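Local atomic coordinates of capsid Protein (Unidentified, PDB entry 4DMI), a protein that forms a pentamer of beta-rich chains and probably serves as a building block of a phage capsid. Residues K59-T62 with L63-I67. Sequence-based numbering, arbitrary orientation.
Sequences KAFT and LINTI
The carbonyl oxygen of T62 takes two bonds from T66. The hydroxyl T66 OG1 donates to T62 O at 2.7 Å, from above the carbonyl plane. T66 N reaches the same T62 O at 3.1 Å, but this bond is weak and bent. The backbone bond closes a turn from T62 to T66 only weakly, and the hydroxyl bond reinforces it. The T66 hydroxyl also lies at the edge of the F61 ring, with OG1 3.5 Å from F61 CD1.

T62 and N65 hold each other in both directions. N65 N donates to T62 OG1 at 2.8 Å. T62 N returns a bond to N65 OD1, also 2.8 Å. It meets that oxygen from well above the amide plane. N65 CG sits between its own backbone N and carbonyl carbon (chi1 79°), which folds the amide back over the start of the turn. The other end of the amide is used too. N65 ND2 gives a nearly straight bond to A60 O at 3.2 Å, with that oxygen in the amide plane. Both ends of the amide are bonded, which fixes its flip. A60 O also accepts from R164 of strand 158-167.

A neighbouring subunit closes over the turn, and its K113 bonds to L63 O and T66 O. The reciprocal T62-N65 pair has the pattern of a capping box, here round a single turn (L63-N65) with helical backbone angles but no regular helix, just before strand 67-72.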
# COMPACT_ATOMS: atom_id res chain seq x y z
N LYS B 59 4.93 -11.94 8.25
CA LYS B 59 4.88 -12.50 6.90
C LYS B 59 6.25 -12.74 6.27
O LYS B 59 6.33 -13.09 5.08
CB LYS B 59 4.03 -11.60 5.99
CG LYS B 59 2.58 -11.55 6.44
CD LYS B 59 1.75 -10.56 5.62
CE LYS B 59 1.51 -11.05 4.22
NZ LYS B 59 0.47 -10.17 3.57
N ALA B 60 7.32 -12.57 7.04
CA ALA B 60 8.68 -12.66 6.52
C ALA B 60 9.01 -14.03 5.93
O ALA B 60 8.57 -15.05 6.45
CB ALA B 60 9.72 -12.30 7.59
N PHE B 61 9.81 -14.03 4.88
CA PHE B 61 10.35 -15.26 4.31
C PHE B 61 11.60 -15.71 5.05
O PHE B 61 12.43 -14.90 5.45
CB PHE B 61 10.69 -15.05 2.83
CG PHE B 61 9.49 -14.91 1.94
CD1 PHE B 61 8.79 -16.03 1.51
CD2 PHE B 61 9.05 -13.66 1.54
CE1 PHE B 61 7.67 -15.90 0.69
CE2 PHE B 61 7.92 -13.52 0.74
CZ PHE B 61 7.24 -14.65 0.30
N THR B 62 11.75 -17.03 5.20
CA THR B 62 12.97 -17.59 5.78
C THR B 62 13.46 -18.75 4.92
O THR B 62 12.72 -19.28 4.10
CB THR B 62 12.72 -18.15 7.21
OG1 THR B 62 11.86 -19.30 7.14
CG2 THR B 62 12.11 -17.09 8.12
N LEU B 63 14.71 -19.16 5.14
CA LEU B 63 15.25 -20.32 4.43
C LEU B 63 14.37 -21.56 4.67
O LEU B 63 14.11 -22.35 3.76
CB LEU B 63 16.69 -20.59 4.89
CG LEU B 63 17.39 -21.82 4.32
CD1 LEU B 63 17.44 -21.83 2.81
CD2 LEU B 63 18.81 -21.91 4.89
N ILE B 64 13.86 -21.69 5.89
CA ILE B 64 13.05 -22.85 6.24
C ILE B 64 11.63 -22.78 5.68
O ILE B 64 11.10 -23.81 5.22
CB ILE B 64 13.08 -23.11 7.76
CG1 ILE B 64 14.39 -23.82 8.12
CG2 ILE B 64 11.88 -23.94 8.21
CD1 ILE B 64 14.68 -23.88 9.60
N ASN B 65 11.01 -21.60 5.70
CA ASN B 65 9.59 -21.50 5.31
C ASN B 65 9.29 -21.23 3.83
O ASN B 65 8.15 -21.32 3.40
CB ASN B 65 8.81 -20.54 6.24
CG ASN B 65 9.02 -19.04 5.91
OD1 ASN B 65 9.47 -18.68 4.84
ND2 ASN B 65 8.69 -18.19 6.88
N THR B 66 10.32 -20.92 3.05
CA THR B 66 10.10 -20.45 1.68
C THR B 66 9.87 -21.60 0.72
O THR B 66 10.65 -22.57 0.68
CB THR B 66 11.31 -19.64 1.20
OG1 THR B 66 11.35 -18.40 1.92
CG2 THR B 66 11.21 -19.33 -0.29
N ILE B 67 8.78 -21.51 -0.03
CA ILE B 67 8.49 -22.45 -1.10
C ILE B 67 8.99 -21.80 -2.37
O ILE B 67 8.30 -20.98 -2.98
CB ILE B 67 6.97 -22.69 -1.22
CG1 ILE B 67 6.38 -23.16 0.11
CG2 ILE B 67 6.70 -23.75 -2.28
CD1 ILE B 67 4.86 -23.08 0.16